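Local coordinates for protein projannalysin (Methanocaldococcus jannaschii, PDB 4JIX) that is the zymogen of a soluble minimal zinc metallopeptidase, a minigluzincin that probably hydrolyses peptide bonds once activated, at residues N30-M36 with K48-K54; E63-I68 with I103-I107; H71-K77 with F87-L91. The protein carries 1 engineered substitution. All blocks are in the same frame, centred on the assembly; numbering follows the deposited sequence.

Contact 1. Residues N30-M36 with K48-K54. With SO4 (sulfate ion), chain F; SO4 (sulfate ion), chain E.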
# COMPACT_ATOMS: atom_id res chain seq x y z
N ASN A 30 23.10 3.85 3.28
CA ASN A 30 23.21 2.99 2.12
C ASN A 30 21.83 2.90 1.50
O ASN A 30 20.84 2.90 2.24
CB ASN A 30 23.74 1.60 2.52
CG ASN A 30 25.10 1.67 3.13
OD1 ASN A 30 26.08 2.07 2.49
ND2 ASN A 30 25.20 1.32 4.41
N ILE A 31 21.75 2.87 0.17
CA ILE A 31 20.47 2.74 -0.54
C ILE A 31 20.50 1.42 -1.30
O ILE A 31 21.40 1.22 -2.12
CB ILE A 31 20.16 3.94 -1.47
CG1 ILE A 31 20.28 5.29 -0.73
CG2 ILE A 31 18.78 3.78 -2.13
CD1 ILE A 31 20.50 6.47 -1.65
N GLU A 32 19.54 0.53 -1.02
CA GLU A 32 19.43 -0.76 -1.70
C GLU A 32 18.09 -0.86 -2.41
O GLU A 32 17.05 -0.84 -1.76
CB GLU A 32 19.59 -1.93 -0.71
CG GLU A 32 21.01 -2.29 -0.34
CD GLU A 32 21.14 -3.57 0.47
OE1 GLU A 32 20.13 -4.28 0.66
OE2 GLU A 32 22.28 -3.87 0.90
N ILE A 33 18.12 -0.92 -3.75
CA ILE A 33 16.92 -1.06 -4.56
C ILE A 33 16.94 -2.50 -5.08
O ILE A 33 17.76 -2.84 -5.93
CB ILE A 33 16.81 0.03 -5.68
CG1 ILE A 33 16.77 1.44 -5.05
CG2 ILE A 33 15.58 -0.20 -6.56
CD1 ILE A 33 17.76 2.33 -5.57
N LYS A 34 16.09 -3.35 -4.49
CA LYS A 34 16.07 -4.76 -4.84
C LYS A 34 14.65 -5.34 -4.78
O LYS A 34 13.78 -4.74 -4.14
CB LYS A 34 17.02 -5.55 -3.90
CG LYS A 34 16.64 -5.51 -2.42
CD LYS A 34 17.48 -6.47 -1.58
CE LYS A 34 16.79 -6.85 -0.28
NZ LYS A 34 15.67 -7.81 -0.50
N PRO A 35 14.38 -6.51 -5.43
CA PRO A 35 13.05 -7.11 -5.28
C PRO A 35 12.86 -7.49 -3.82
O PRO A 35 13.78 -8.00 -3.19
CB PRO A 35 13.09 -8.33 -6.22
CG PRO A 35 14.31 -8.15 -7.07
CD PRO A 35 15.27 -7.38 -6.22
N MET A 36 11.74 -7.09 -3.24
CA MET A 36 11.40 -7.36 -1.84
C MET A 36 10.04 -8.02 -1.83
O MET A 36 9.11 -7.52 -2.46
CB MET A 36 11.40 -6.07 -1.00
CG MET A 36 12.75 -5.37 -0.86
SD MET A 36 12.57 -3.68 -0.20
CE MET A 36 12.28 -4.04 1.54
N LYS A 48 22.32 1.06 8.66
CA LYS A 48 21.94 2.39 8.14
C LYS A 48 21.61 2.25 6.65
O LYS A 48 22.13 2.97 5.81
CB LYS A 48 23.05 3.45 8.41
CG LYS A 48 22.92 4.08 9.78
CD LYS A 48 24.27 4.34 10.45
CE LYS A 48 24.13 4.94 11.84
NZ LYS A 48 23.44 4.02 12.80
N THR A 49 20.77 1.25 6.33
CA THR A 49 20.41 0.95 4.96
C THR A 49 18.94 1.20 4.71
O THR A 49 18.07 0.60 5.36
CB THR A 49 20.79 -0.51 4.63
OG1 THR A 49 22.19 -0.67 4.79
CG2 THR A 49 20.39 -0.93 3.22
N LEU A 50 18.66 2.05 3.73
CA LEU A 50 17.30 2.30 3.27
C LEU A 50 17.06 1.27 2.17
O LEU A 50 17.83 1.24 1.20
CB LEU A 50 17.16 3.76 2.75
CG LEU A 50 15.85 4.13 2.03
CD1 LEU A 50 14.67 4.16 2.98
CD2 LEU A 50 15.96 5.49 1.36
N ARG A 51 16.08 0.37 2.35
CA ARG A 51 15.77 -0.65 1.34
C ARG A 51 14.48 -0.28 0.63
O ARG A 51 13.49 0.05 1.28
CB ARG A 51 15.68 -2.07 1.94
CG ARG A 51 17.03 -2.58 2.40
CD ARG A 51 17.06 -4.07 2.70
NE ARG A 51 18.44 -4.53 2.88
CZ ARG A 51 19.11 -4.48 4.03
NH1 ARG A 51 18.53 -4.02 5.13
NH2 ARG A 51 20.37 -4.91 4.09
N LEU A 52 14.51 -0.28 -0.71
CA LEU A 52 13.35 0.08 -1.52
C LEU A 52 13.04 -1.02 -2.51
O LEU A 52 13.96 -1.53 -3.16
CB LEU A 52 13.57 1.42 -2.25
CG LEU A 52 13.86 2.66 -1.38
CD1 LEU A 52 14.34 3.82 -2.23
CD2 LEU A 52 12.64 3.08 -0.56
N ASN A 53 11.76 -1.38 -2.63
CA ASN A 53 11.32 -2.42 -3.55
C ASN A 53 11.54 -1.94 -4.99
O ASN A 53 11.05 -0.87 -5.38
CB ASN A 53 9.87 -2.78 -3.28
CG ASN A 53 9.29 -3.78 -4.24
OD1 ASN A 53 9.10 -3.52 -5.43
ND2 ASN A 53 8.93 -4.93 -3.70
N LYS A 54 12.26 -2.74 -5.78
CA LYS A 54 12.64 -2.46 -7.17
C LYS A 54 11.44 -2.13 -8.08
O LYS A 54 11.52 -1.13 -8.80
CB LYS A 54 13.45 -3.62 -7.75
CG LYS A 54 14.12 -3.28 -9.09
CD LYS A 54 15.18 -4.30 -9.47
CE LYS A 54 15.84 -3.97 -10.79
NZ LYS A 54 14.98 -4.33 -11.94
S SO4 F . 12.42 -9.60 1.28
O1 SO4 F . 13.70 -8.92 1.11
O2 SO4 F . 11.36 -8.62 1.50
O3 SO4 F . 12.47 -10.50 2.43
O4 SO4 F . 12.15 -10.38 0.07
S SO4 E . 20.54 -5.63 7.83
O1 SO4 E . 20.89 -4.52 6.94
O2 SO4 E . 20.48 -5.16 9.21
O3 SO4 E . 19.24 -6.16 7.45
O4 SO4 E . 21.55 -6.69 7.71
O HOH W 1 23.91 -2.65 3.39

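Contact 2. Residues E63-I68 with I103-I107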
# COMPACT_ATOMS: atom_id res chain seq x y z
N GLU A 63 5.53 11.58 -6.01
CA GLU A 63 4.79 11.88 -4.80
C GLU A 63 4.74 10.65 -3.85
O GLU A 63 4.97 10.81 -2.65
CB GLU A 63 3.37 12.35 -5.13
CG GLU A 63 2.49 12.47 -3.90
CD GLU A 63 1.02 12.75 -4.16
OE1 GLU A 63 0.54 13.80 -3.69
OE2 GLU A 63 0.36 11.93 -4.83
N LEU A 64 4.46 9.44 -4.40
CA LEU A 64 4.39 8.23 -3.55
C LEU A 64 5.76 7.82 -3.07
O LEU A 64 5.90 7.47 -1.91
CB LEU A 64 3.70 7.05 -4.27
CG LEU A 64 2.34 7.30 -4.95
CD1 LEU A 64 1.71 5.99 -5.39
CD2 LEU A 64 1.36 8.08 -4.04
N LEU A 65 6.77 7.90 -3.94
CA LEU A 65 8.15 7.54 -3.56
C LEU A 65 8.69 8.46 -2.47
O LEU A 65 9.33 7.99 -1.55
CB LEU A 65 9.09 7.56 -4.78
CG LEU A 65 8.82 6.52 -5.87
CD1 LEU A 65 9.70 6.74 -7.08
CD2 LEU A 65 8.99 5.08 -5.33
N HIS A 66 8.42 9.78 -2.59
CA HIS A 66 8.84 10.79 -1.62
C HIS A 66 8.24 10.49 -0.23
O HIS A 66 8.95 10.54 0.77
CB HIS A 66 8.41 12.20 -2.09
CG HIS A 66 8.63 13.27 -1.06
ND1 HIS A 66 7.65 13.60 -0.14
CD2 HIS A 66 9.72 14.04 -0.83
CE1 HIS A 66 8.16 14.57 0.61
NE2 HIS A 66 9.41 14.86 0.24
N TYR A 67 6.93 10.19 -0.19
CA TYR A 67 6.21 9.90 1.06
C TYR A 67 6.78 8.65 1.76
O TYR A 67 6.92 8.66 2.99
CB TYR A 67 4.71 9.69 0.78
CG TYR A 67 3.89 9.55 2.06
CD1 TYR A 67 3.40 10.68 2.72
CD2 TYR A 67 3.66 8.30 2.63
CE1 TYR A 67 2.69 10.56 3.91
CE2 TYR A 67 2.95 8.17 3.82
CZ TYR A 67 2.45 9.30 4.45
OH TYR A 67 1.76 9.20 5.64
N ILE A 68 7.05 7.59 0.98
CA ILE A 68 7.57 6.30 1.46
C ILE A 68 8.97 6.50 2.07
O ILE A 68 9.22 6.03 3.18
CB ILE A 68 7.58 5.27 0.28
CG1 ILE A 68 6.15 4.79 -0.08
CG2 ILE A 68 8.50 4.08 0.55
CD1 ILE A 68 6.06 4.13 -1.55
N ILE A 103 -2.44 10.18 0.41
CA ILE A 103 -1.28 9.56 -0.22
C ILE A 103 -1.22 8.06 0.11
O ILE A 103 -0.94 7.23 -0.76
CB ILE A 103 0.03 10.30 0.16
CG1 ILE A 103 -0.02 11.77 -0.37
CG2 ILE A 103 1.27 9.55 -0.40
CD1 ILE A 103 0.99 12.75 0.25
N GLU A 104 -1.47 7.72 1.38
CA GLU A 104 -1.46 6.32 1.82
C GLU A 104 -2.52 5.50 1.08
O GLU A 104 -2.25 4.36 0.71
CB GLU A 104 -1.65 6.23 3.34
CG GLU A 104 -0.39 6.63 4.09
CD GLU A 104 -0.52 6.76 5.59
OE1 GLU A 104 -1.62 6.51 6.13
OE2 GLU A 104 0.49 7.10 6.24
N LEU A 105 -3.68 6.11 0.78
CA LEU A 105 -4.71 5.40 0.01
C LEU A 105 -4.24 5.18 -1.46
O LEU A 105 -4.52 4.12 -2.03
CB LEU A 105 -6.06 6.13 0.04
CG LEU A 105 -7.22 5.35 -0.59
CD1 LEU A 105 -7.56 4.09 0.22
CD2 LEU A 105 -8.42 6.24 -0.81
N LYS A 106 -3.51 6.15 -2.03
CA LYS A 106 -2.97 6.00 -3.39
C LYS A 106 -1.99 4.82 -3.43
O LYS A 106 -2.03 4.03 -4.38
CB LYS A 106 -2.30 7.30 -3.87
CG LYS A 106 -3.28 8.45 -4.11
CD LYS A 106 -2.52 9.68 -4.59
CE LYS A 106 -3.40 10.91 -4.66
NZ LYS A 106 -2.62 12.10 -5.12
N ILE A 107 -1.14 4.69 -2.40
CA ILE A 107 -0.17 3.59 -2.27
C ILE A 107 -0.93 2.26 -2.20
O ILE A 107 -0.64 1.33 -2.97
CB ILE A 107 0.76 3.81 -1.04
CG1 ILE A 107 1.68 5.05 -1.28
CG2 ILE A 107 1.59 2.51 -0.74
CD1 ILE A 107 2.40 5.60 0.02
O HOH W 2 -2.20 13.62 -2.39

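Contact 3. Residues H71-K77 with F87-L91. With ZN (zinc ion), chain C.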
# COMPACT_ATOMS: atom_id res chain seq x y z
N HIS A 71 8.86 8.59 5.26
CA HIS A 71 8.47 7.76 6.41
C HIS A 71 9.70 7.08 7.04
O HIS A 71 9.91 7.19 8.25
CB HIS A 71 7.42 6.68 6.01
CG HIS A 71 6.94 5.87 7.18
ND1 HIS A 71 5.76 6.17 7.83
CD2 HIS A 71 7.53 4.82 7.81
CE1 HIS A 71 5.63 5.27 8.80
NE2 HIS A 71 6.70 4.46 8.85
N GLU A 72 10.50 6.38 6.23
CA GLU A 72 11.68 5.66 6.76
C GLU A 72 12.72 6.58 7.38
O GLU A 72 13.37 6.22 8.36
CB GLU A 72 12.38 4.87 5.64
CG GLU A 72 11.46 4.00 4.80
CD GLU A 72 10.69 2.96 5.57
OE1 GLU A 72 11.10 2.62 6.71
OE2 GLU A 72 9.64 2.52 5.06
N LEU A 73 12.93 7.74 6.74
CA LEU A 73 13.98 8.65 7.17
C LEU A 73 13.56 9.46 8.40
O LEU A 73 14.44 9.83 9.16
CB LEU A 73 14.49 9.52 6.01
CG LEU A 73 15.23 8.73 4.89
CD1 LEU A 73 15.78 9.66 3.82
CD2 LEU A 73 16.39 7.86 5.46
N ILE A 74 12.25 9.64 8.65
CA ILE A 74 11.79 10.27 9.89
C ILE A 74 12.20 9.34 11.06
O ILE A 74 12.79 9.83 12.02
CB ILE A 74 10.27 10.61 9.90
CG1 ILE A 74 9.99 11.81 8.96
CG2 ILE A 74 9.78 10.94 11.35
CD1 ILE A 74 8.51 11.99 8.64
N HIS A 75 11.98 8.01 10.92
CA HIS A 75 12.40 7.02 11.92
C HIS A 75 13.90 7.17 12.22
O HIS A 75 14.30 7.19 13.38
CB HIS A 75 12.13 5.58 11.44
CG HIS A 75 10.70 5.14 11.52
ND1 HIS A 75 10.03 5.10 12.73
CD2 HIS A 75 9.88 4.71 10.54
CE1 HIS A 75 8.82 4.64 12.45
NE2 HIS A 75 8.68 4.39 11.15
N PHE A 76 14.71 7.27 11.16
CA PHE A 76 16.15 7.41 11.31
C PHE A 76 16.49 8.72 12.03
O PHE A 76 17.32 8.70 12.95
CB PHE A 76 16.87 7.33 9.94
CG PHE A 76 18.38 7.41 10.01
CD1 PHE A 76 19.10 8.18 9.10
CD2 PHE A 76 19.09 6.68 10.97
CE1 PHE A 76 20.50 8.23 9.14
CE2 PHE A 76 20.49 6.72 11.01
CZ PHE A 76 21.18 7.51 10.10
N LYS A 77 15.81 9.83 11.67
CA LYS A 77 16.07 11.12 12.31
C LYS A 77 15.75 11.12 13.83
O LYS A 77 16.55 11.63 14.61
CB LYS A 77 15.27 12.25 11.63
CG LYS A 77 15.84 13.62 11.99
CD LYS A 77 14.82 14.69 11.86
CE LYS A 77 15.35 16.01 12.35
NZ LYS A 77 14.70 17.13 11.62
N PHE A 87 7.33 11.23 16.02
CA PHE A 87 7.22 10.87 14.60
C PHE A 87 6.24 11.84 13.93
O PHE A 87 6.58 12.43 12.90
CB PHE A 87 6.75 9.41 14.42
CG PHE A 87 6.84 8.93 12.99
CD1 PHE A 87 7.93 8.21 12.55
CD2 PHE A 87 5.83 9.24 12.08
CE1 PHE A 87 8.03 7.81 11.21
CE2 PHE A 87 5.94 8.86 10.73
CZ PHE A 87 7.04 8.14 10.31
N GLU A 88 5.04 12.00 14.54
CA GLU A 88 3.99 12.90 14.04
C GLU A 88 4.50 14.34 13.91
O GLU A 88 4.20 14.98 12.91
CB GLU A 88 2.75 12.87 14.94
CG GLU A 88 1.89 11.64 14.73
CD GLU A 88 0.65 11.56 15.62
OE1 GLU A 88 0.24 10.43 15.97
OE2 GLU A 88 0.09 12.63 15.96
N ASN A 89 5.31 14.82 14.88
CA ASN A 89 5.86 16.18 14.87
C ASN A 89 6.70 16.45 13.61
O ASN A 89 6.58 17.53 13.03
CB ASN A 89 6.70 16.47 16.12
CG ASN A 89 5.92 16.62 17.41
OD1 ASN A 89 6.49 16.57 18.50
ND2 ASN A 89 4.59 16.74 17.33
N GLU A 90 7.53 15.48 13.18
CA GLU A 90 8.36 15.62 11.97
C GLU A 90 7.51 15.54 10.72
O GLU A 90 7.69 16.35 9.81
CB GLU A 90 9.47 14.56 11.90
CG GLU A 90 10.47 14.59 13.04
CD GLU A 90 11.37 15.81 13.15
OE1 GLU A 90 11.63 16.46 12.11
OE2 GLU A 90 11.84 16.09 14.27
N LEU A 91 6.58 14.57 10.67
CA LEU A 91 5.70 14.35 9.53
C LEU A 91 4.80 15.57 9.26
O LEU A 91 4.58 15.90 8.09
CB LEU A 91 4.85 13.09 9.77
CG LEU A 91 3.88 12.65 8.67
CD1 LEU A 91 4.61 12.44 7.33
CD2 LEU A 91 3.15 11.38 9.08
ZN ZN C . 7.16 3.12 10.38
O HOH W 3 5.64 1.75 9.61

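Contact 1. Residues N30-M36 with K48-K54
Begin with the backbone, where two strands running the same way, their axes 4.6 Å apart and 18° from parallel, trade six hydrogen bonds. N30 N reaches K48 O at 2.8 Å, and L50 N answers to N30 O at 2.8 Å. The ladder continues with E32 N to L50 O (2.9 Å), L52 N to E32 O (2.8 Å), K34 N to L52 O (3.1 Å) and K54 N to K34 O (3.0 Å). The bridged pairs are N30 with T49, I31 with L50, E32 with R51, I33 with L52 and, at the end, K34 with N53, whose side chains diverge. This is the parallel half of a three-stranded mixed sheet in which 49-53 lies in the middle; its far edge pairs antiparallel with strand 41-44, R51 bonding S42 and N53 bonding I40. A G1 bulge, K48 and T49 both opposite S44, opens that hairpin. I31, I33, L50 and L52 share the face that packs on the helices, while N30, E32, T49 and R51 point to the other. There E32 OE1 takes a salt bridge from R51 NE at 2.8 Å. The other carboxylate oxygen, E32 OE2, accepts from water 1 at 3.2 Å, and T49 OG1 sits 3.0 Å from the same water and is hydrogen-bonded to T47. R51 NH1 and NH2 both donate to sulfate E O1, at 3.0 and 2.9 Å. K34 NZ donates to sulfate F O1 at 2.8 Å and only weakly to P35 O at 3.3 Å. N53 takes the N-cap position of helix 54-59, its OD1 accepting from V56 N.

Contact 2. Residues E63-I68 with I103-I107
Y67, I103 and L64 do most of the work where these two helices cross, their short axes passing 10.1 Å apart at 109°. Y67, the most extensively covered, projects its CA-to-CB bond toward the partner helix. Its ring lies against two isoleucines one turn apart: I103 CG2 comes within 3.6 Å of Y67 CG, and I107 CD1 within 4.0 Å of Y67 CD2. At the tip, Y67 OH donates a short hydrogen bond of 2.5 Å to E104 OE2, so the hydroxyl of a buried tyrosine is satisfied by a carboxylate that is itself buried; a bound glycerol also bonds to that same oxygen. I103 is the matching centre on the other helix. Its CG2 meets L64 CD2 at 3.9 Å as well as the tyrosine, bridging two positions one turn apart. L64 in turn reaches three residues; its CD2 also lies 3.7 Å from K106 CB and 4.1 Å from I107 CG1. I68 CG1 adds a 3.8 Å contact to I107 CD1. Toward solvent the apolar layer gives way to a salt bridge, K106 NZ to E63 OE2 at 3.0 Å, and water 2 doubles it by donating to E63 OE1 (3.0 Å) and accepting from K106 NZ (3.2 Å). The contact therefore fastens the C-terminal helix 97-111 across the first half of helix 62-78. Loop residue I40 touches both I68 and I107, helix 12-22 packs on L65 and H66, and I108 of the second subunit packs on E104 and I107.

Contact 3. Residues H71-K77 with F87-L91
This is a helix-on-helix contact behind the zinc site: helix 62-78, which carries the HExxH motif (H71, E72 and H75) of zinc metallopeptidases, crosses the short helix 85-91. The axes of segments 71-77 and 87-91 pass 9.9 Å apart, with their N-to-C directions at 125°. The CA-to-CB bond of I74 points toward 87-91, and CG2 sits over the face of the F87 ring, a CH-pi contact 3.7 Å from the centroid. The same phenyl ring backs both zinc-binding histidines. F87 CZ lies over one face of the H71 ring, 3.4 Å from H71 ND1, and F87 CE1 over one face of H75, 3.5 Å from H75 NE2. K77 NZ makes a 3.2 Å salt bridge to E90 OE1 and also donates to L23 O. H83, in the intervening loop, is the third histidine ligand, and H75 ND1 is hydrogen-bonded to S80 O. H71 NE2 and H75 NE2 each bind the zinc at 2.1 Å, and water 3 sits 2.2 Å from the metal.

How the contacts relate
Along the chain contact 1 closes first; contact 2 then opens on helix 62-78, and contact 3 is nested inside the loop it closes. That helix is the common element: its first half meets the C-terminal helix 97-111 in contact 2, its second half, with the zinc histidines, meets helix 85-91 in contact 3. Their centres are about 15 Å apart. The strand pair of contact 1 lies about 17 Å (centre to centre) from contact 2 and about 18 Å from contact 3, touching the latter where L50 CD1 packs on E72 CB at 3.6 Å. Sheet and helices thus meet on the motif helix, and I112 of the second subunit packs against both I68 and H71.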